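Local coordinates for MutT/NUDIX family protein (Bacillus thuringiensis str. Al Hakam, PDB 3ID9) that probably hydrolyses a nucleoside diphosphate linked to another moiety, as expected of a MutT/NUDIX family hydrolase, although its own substrate is not established, at residues B[25-30]-B[95-100]; B[78-83]-B[101-106]. All coordinates share one frame; numbering follows the deposited sequence.

Interaction 1: B[25-30]-B[95-100]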
loop_
_atom_site.group_PDB
_atom_site.type_symbol
_atom_site.label_atom_id
_atom_site.label_comp_id
_atom_site.label_asym_id
_atom_site.label_seq_id
_atom_site.Cartn_x
_atom_site.Cartn_y
_atom_site.Cartn_z
ATOM N N ARG B 25 -10.832 -3.000 1.138
ATOM C CA ARG B 25 -11.189 -2.526 2.467
ATOM C C ARG B 25 -10.103 -1.685 3.099
ATOM O O ARG B 25 -8.920 -2.029 3.042
ATOM C CB ARG B 25 -11.514 -3.708 3.382
ATOM C CG ARG B 25 -12.864 -4.303 3.076
ATOM C CD ARG B 25 -13.193 -5.543 3.881
ATOM N NE ARG B 25 -14.575 -5.906 3.596
ATOM C CZ ARG B 25 -15.625 -5.220 4.043
ATOM N NH1 ARG B 25 -15.444 -4.149 4.811
ATOM N NH2 ARG B 25 -16.852 -5.582 3.688
ATOM N N VAL B 26 -10.522 -0.572 3.692
ATOM C CA VAL B 26 -9.609 0.336 4.370
ATOM C C VAL B 26 -9.878 0.285 5.865
ATOM O O VAL B 26 -11.005 0.056 6.293
ATOM C CB VAL B 26 -9.788 1.794 3.889
ATOM C CG1 VAL B 26 -9.293 1.930 2.470
ATOM C CG2 VAL B 26 -11.256 2.199 3.976
ATOM N N THR B 27 -8.831 0.488 6.653
ATOM C CA THR B 27 -8.948 0.480 8.106
ATOM C C THR B 27 -8.169 1.673 8.613
ATOM O O THR B 27 -7.080 1.964 8.113
ATOM C CB THR B 27 -8.365 -0.813 8.717
ATOM O OG1 THR B 27 -9.256 -1.899 8.454
ATOM C CG2 THR B 27 -8.168 -0.666 10.219
ATOM N N GLY B 28 -8.735 2.365 9.598
ATOM C CA GLY B 28 -8.070 3.530 10.135
ATOM C C GLY B 28 -7.463 3.315 11.505
ATOM O O GLY B 28 -8.042 2.655 12.366
ATOM N N ILE B 29 -6.276 3.874 11.700
ATOM C CA ILE B 29 -5.592 3.783 12.969
ATOM C C ILE B 29 -5.189 5.198 13.366
ATOM O O ILE B 29 -4.186 5.743 12.888
ATOM C CB ILE B 29 -4.371 2.848 12.880
ATOM C CG1 ILE B 29 -4.876 1.408 12.740
ATOM C CG2 ILE B 29 -3.498 2.997 14.110
ATOM C CD1 ILE B 29 -3.821 0.349 12.843
ATOM N N LEU B 30 -6.016 5.788 14.227
ATOM C CA LEU B 30 -5.815 7.142 14.714
ATOM C C LEU B 30 -5.302 7.045 16.140
ATOM O O LEU B 30 -6.044 6.694 17.063
ATOM C CB LEU B 30 -7.141 7.912 14.658
ATOM C CG LEU B 30 -7.115 9.444 14.751
ATOM C CD1 LEU B 30 -8.542 9.970 14.636
ATOM C CD2 LEU B 30 -6.490 9.895 16.068
ATOM N N LEU B 95 -9.429 -10.160 -2.322
ATOM C CA LEU B 95 -9.431 -9.124 -1.306
ATOM C C LEU B 95 -8.137 -8.364 -1.083
ATOM O O LEU B 95 -7.058 -8.943 -0.963
ATOM C CB LEU B 95 -9.882 -9.734 0.022
ATOM C CG LEU B 95 -9.642 -8.927 1.301
ATOM C CD1 LEU B 95 -10.426 -7.622 1.274
ATOM C CD2 LEU B 95 -10.061 -9.779 2.485
ATOM N N LEU B 96 -8.264 -7.047 -1.021
ATOM C CA LEU B 96 -7.129 -6.190 -0.756
ATOM C C LEU B 96 -7.530 -5.369 0.477
ATOM O O LEU B 96 -8.560 -4.693 0.478
ATOM C CB LEU B 96 -6.861 -5.290 -1.960
ATOM C CG LEU B 96 -5.584 -4.453 -1.883
ATOM C CD1 LEU B 96 -4.379 -5.367 -1.727
ATOM C CD2 LEU B 96 -5.456 -3.611 -3.133
ATOM N N HIS B 97 -6.736 -5.458 1.536
ATOM C CA HIS B 97 -7.028 -4.737 2.772
ATOM C C HIS B 97 -5.930 -3.724 3.114
ATOM O O HIS B 97 -4.803 -4.106 3.426
ATOM C CB HIS B 97 -7.187 -5.736 3.926
ATOM C CG HIS B 97 -7.651 -5.114 5.208
ATOM N ND1 HIS B 97 -7.620 -5.780 6.417
ATOM C CD2 HIS B 97 -8.171 -3.888 5.469
ATOM C CE1 HIS B 97 -8.096 -4.993 7.364
ATOM N NE2 HIS B 97 -8.439 -3.838 6.814
ATOM N N ILE B 98 -6.263 -2.439 3.061
ATOM C CA ILE B 98 -5.299 -1.385 3.375
ATOM C C ILE B 98 -5.550 -0.726 4.742
ATOM O O ILE B 98 -6.678 -0.356 5.064
ATOM C CB ILE B 98 -5.308 -0.252 2.302
ATOM C CG1 ILE B 98 -4.840 -0.778 0.942
ATOM C CG2 ILE B 98 -4.384 0.872 2.732
ATOM C CD1 ILE B 98 -5.918 -1.433 0.128
ATOM N N THR B 99 -4.485 -0.577 5.529
ATOM C CA THR B 99 -4.565 0.056 6.842
ATOM C C THR B 99 -3.822 1.389 6.821
ATOM O O THR B 99 -2.632 1.441 6.497
ATOM C CB THR B 99 -3.945 -0.831 7.948
ATOM O OG1 THR B 99 -4.815 -1.934 8.224
ATOM C CG2 THR B 99 -3.748 -0.033 9.231
ATOM N N PHE B 100 -4.525 2.462 7.180
ATOM C CA PHE B 100 -3.943 3.806 7.191
ATOM C C PHE B 100 -3.676 4.381 8.579
ATOM O O PHE B 100 -4.499 4.238 9.479
ATOM C CB PHE B 100 -4.873 4.807 6.494
ATOM C CG PHE B 100 -4.945 4.662 5.010
ATOM C CD1 PHE B 100 -6.146 4.327 4.393
ATOM C CD2 PHE B 100 -3.823 4.904 4.218
ATOM C CE1 PHE B 100 -6.232 4.241 3.010
ATOM C CE2 PHE B 100 -3.895 4.821 2.834
ATOM C CZ PHE B 100 -5.098 4.488 2.225
#
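T27 and H97 meet across two neighbouring parallel strands at the centre of the mixed sheet of a Nudix fold, and they illustrate how a polar pair can sit side-chain to side-chain on one face of a sheet. From CB of H97 the side chain runs with CG anti to the backbone N (chi1 -173°), and the ring turns its CD2-NE2 edge to strand 23-32. Its CB and CG stay near R25 O, and CD2 comes to 3.1 Å from that same oxygen, at the ring edge and in its plane. At the far end NE2 shares a 2.7 Å hydrogen bond with T27 OG1, while CE1 approaches the same hydroxyl. R25 O is also the acceptor for I98 N at 2.7 Å, in a ladder of five backbone hydrogen bonds that ends with I29 N to F100 O. On the T27 face, I29 CD1 touches T99 CG2 at 3.6 Å. The other face carries V26, I98 and F100, and helix 61-72 covers it through L61 and M65, while Y155 of the second subunit meets the F100 ring edge-to-face. There I98 CG2 sits over one face of the F100 ring, offset toward its rim, and V26 CG1 approaches CE1 of that ring at 3.9 Å.

Interaction 2: B[78-83]-B[101-106]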
loop_
_atom_site.group_PDB
_atom_site.type_symbol
_atom_site.label_atom_id
_atom_site.label_comp_id
_atom_site.label_asym_id
_atom_site.label_seq_id
_atom_site.Cartn_x
_atom_site.Cartn_y
_atom_site.Cartn_z
ATOM N N LYS B 78 -7.027 13.077 8.025
ATOM C CA LYS B 78 -6.200 13.085 6.833
ATOM C C LYS B 78 -5.235 11.914 6.978
ATOM O O LYS B 78 -4.887 11.511 8.094
ATOM C CB LYS B 78 -5.437 14.403 6.683
ATOM C CG LYS B 78 -4.215 14.549 7.555
ATOM C CD LYS B 78 -3.545 15.896 7.281
ATOM C CE LYS B 78 -2.366 16.142 8.219
ATOM N NZ LYS B 78 -1.743 17.477 7.989
ATOM N N ILE B 79 -4.828 11.352 5.850
ATOM C CA ILE B 79 -3.912 10.227 5.846
ATOM C C ILE B 79 -2.467 10.648 6.109
ATOM O O ILE B 79 -1.996 11.644 5.573
ATOM C CB ILE B 79 -4.003 9.478 4.495
ATOM C CG1 ILE B 79 -5.377 8.812 4.393
ATOM C CG2 ILE B 79 -2.873 8.459 4.367
ATOM C CD1 ILE B 79 -5.546 7.914 3.208
ATOM N N LYS B 80 -1.778 9.895 6.957
ATOM C CA LYS B 80 -0.381 10.177 7.262
ATOM C C LYS B 80 0.443 9.258 6.379
ATOM O O LYS B 80 1.287 9.703 5.609
ATOM C CB LYS B 80 -0.056 9.872 8.727
ATOM C CG LYS B 80 -0.599 10.872 9.725
ATOM C CD LYS B 80 0.531 11.615 10.433
ATOM C CE LYS B 80 1.333 10.698 11.357
ATOM N NZ LYS B 80 0.526 10.200 12.508
ATOM N N LYS B 81 0.184 7.962 6.503
ATOM C CA LYS B 81 0.895 6.973 5.720
ATOM C C LYS B 81 0.178 5.637 5.626
ATOM O O LYS B 81 -0.693 5.312 6.435
ATOM C CB LYS B 81 2.301 6.751 6.285
ATOM C CG LYS B 81 3.356 7.657 5.680
ATOM C CD LYS B 81 4.739 7.263 6.154
ATOM C CE LYS B 81 5.822 7.992 5.370
ATOM N NZ LYS B 81 7.166 7.357 5.576
ATOM N N LEU B 82 0.557 4.879 4.607
ATOM C CA LEU B 82 0.018 3.559 4.354
ATOM C C LEU B 82 0.784 2.695 5.352
ATOM O O LEU B 82 2.012 2.627 5.314
ATOM C CB LEU B 82 0.359 3.156 2.924
ATOM C CG LEU B 82 -0.393 2.059 2.186
ATOM C CD1 LEU B 82 -0.721 0.951 3.163
ATOM C CD2 LEU B 82 -1.647 2.632 1.554
ATOM N N LEU B 83 0.076 2.043 6.259
ATOM C CA LEU B 83 0.759 1.234 7.249
ATOM C C LEU B 83 0.922 -0.230 6.874
ATOM O O LEU B 83 1.989 -0.823 7.066
ATOM C CB LEU B 83 0.019 1.305 8.588
ATOM C CG LEU B 83 0.582 0.351 9.648
ATOM C CD1 LEU B 83 1.941 0.866 10.106
ATOM C CD2 LEU B 83 -0.373 0.242 10.827
ATOM N N LEU B 101 -2.530 5.035 8.745
ATOM C CA LEU B 101 -2.234 5.722 9.995
ATOM C C LEU B 101 -2.901 7.066 9.744
ATOM O O LEU B 101 -2.540 7.772 8.802
ATOM C CB LEU B 101 -0.734 5.929 10.195
ATOM C CG LEU B 101 0.010 4.720 10.758
ATOM C CD1 LEU B 101 1.494 5.044 10.901
ATOM C CD2 LEU B 101 -0.594 4.350 12.102
ATOM N N LEU B 102 -3.890 7.402 10.565
ATOM C CA LEU B 102 -4.625 8.646 10.403
ATOM C C LEU B 102 -4.219 9.729 11.391
ATOM O O LEU B 102 -3.623 9.453 12.431
ATOM C CB LEU B 102 -6.122 8.377 10.544
ATOM C CG LEU B 102 -6.720 7.427 9.511
ATOM C CD1 LEU B 102 -8.160 7.077 9.883
ATOM C CD2 LEU B 102 -6.656 8.086 8.139
ATOM N N GLU B 103 -4.550 10.966 11.040
ATOM C CA GLU B 103 -4.279 12.123 11.881
ATOM C C GLU B 103 -5.513 13.030 11.855
ATOM O O GLU B 103 -6.128 13.230 10.805
ATOM C CB GLU B 103 -3.061 12.872 11.357
ATOM C CG GLU B 103 -2.683 14.096 12.152
ATOM C CD GLU B 103 -1.317 14.626 11.758
ATOM O OE1 GLU B 103 -0.308 13.941 12.055
ATOM O OE2 GLU B 103 -1.254 15.718 11.148
ATOM N N ARG B 104 -5.885 13.564 13.016
ATOM C CA ARG B 104 -7.046 14.450 13.111
ATOM C C ARG B 104 -6.748 15.830 12.531
ATOM O O ARG B 104 -5.631 16.333 12.647
ATOM C CB ARG B 104 -7.473 14.620 14.573
ATOM C CG ARG B 104 -8.840 14.044 14.898
ATOM C CD ARG B 104 -9.478 14.749 16.084
ATOM N NE ARG B 104 -8.601 14.761 17.246
ATOM C CZ ARG B 104 -8.818 15.482 18.342
ATOM N NH1 ARG B 104 -9.895 16.257 18.428
ATOM N NH2 ARG B 104 -7.953 15.433 19.351
ATOM N N ILE B 105 -7.751 16.435 11.903
ATOM C CA ILE B 105 -7.601 17.774 11.339
ATOM C C ILE B 105 -8.836 18.602 11.690
ATOM O O ILE B 105 -9.458 18.386 12.732
ATOM C CB ILE B 105 -7.435 17.738 9.802
ATOM C CG1 ILE B 105 -8.641 17.055 9.157
ATOM C CG2 ILE B 105 -6.149 17.018 9.437
ATOM C CD1 ILE B 105 -8.616 17.074 7.641
ATOM N N GLU B 106 -9.185 19.548 10.819
ATOM C CA GLU B 106 -10.349 20.408 11.034
ATOM C C GLU B 106 -11.373 20.224 9.918
ATOM O O GLU B 106 -11.991 21.186 9.459
ATOM C CB GLU B 106 -9.919 21.880 11.103
ATOM C CG GLU B 106 -8.953 22.196 12.239
ATOM C CD GLU B 106 -9.459 21.694 13.578
ATOM O OE1 GLU B 106 -10.595 22.061 13.957
ATOM O OE2 GLU B 106 -8.725 20.932 14.250
#
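E103 lies between K78 and K80, its carboxylate split between two lysines that approach differently. K78 runs alongside it, pointing the same way: NZ makes a long salt bridge to E103 OE2 at 3.6 Å, and CE lies beside that oxygen. K80 crosses E103 at about a right angle; its chain is bent at chi2, chi3 and chi4, CD lies beside E103 OE1, and NZ makes only a long salt bridge to OE1. The aliphatic part of K78 is used as well, since CD packs on I105 CG2 at 3.6 Å. Behind these side chains, K78 and E103 form a hydrogen-bonded pair of the antiparallel hairpin made by strands 77-88 and 95-104. A classic beta bulge follows, K80 and K81 both facing L101: K80 N donates to L101 O at 2.9 Å, and L101 N to K81 O. On the reverse face I79 CG1 meets L102 CD2, with M65 and M69 of helix 61-72 against L102. Further along, L101 CG rests on L83 CB at 4.0 Å, next to I29 of strand 23-32. K81 NZ turns to another chain, hydrogen-bonding the carbonyl oxygens of A150 and A152 of the second subunit.

Overall arrangement
Strand 95-104 serves both contacts, and its two neighbours show how chemistry follows position in one sheet. Interaction 1 pairs it in parallel with strand 23-32, its centre about 4 Å from the centre of the chain, where most touching residues are buried and the side-chain polar contact is one hydroxyl-to-imidazole hydrogen bond. Interaction 2 pairs it antiparallel with strand 77-88, its centre about 11 Å from the centre of the chain, where solvent-facing lysines and a glutamate take over and the regular ladder gives way to a bulge. The contacts meet directly: L82 CD2 packs on F100 CE2, and I29 O and L102 N form a probable hydrogen bond. Each also reaches the second subunit.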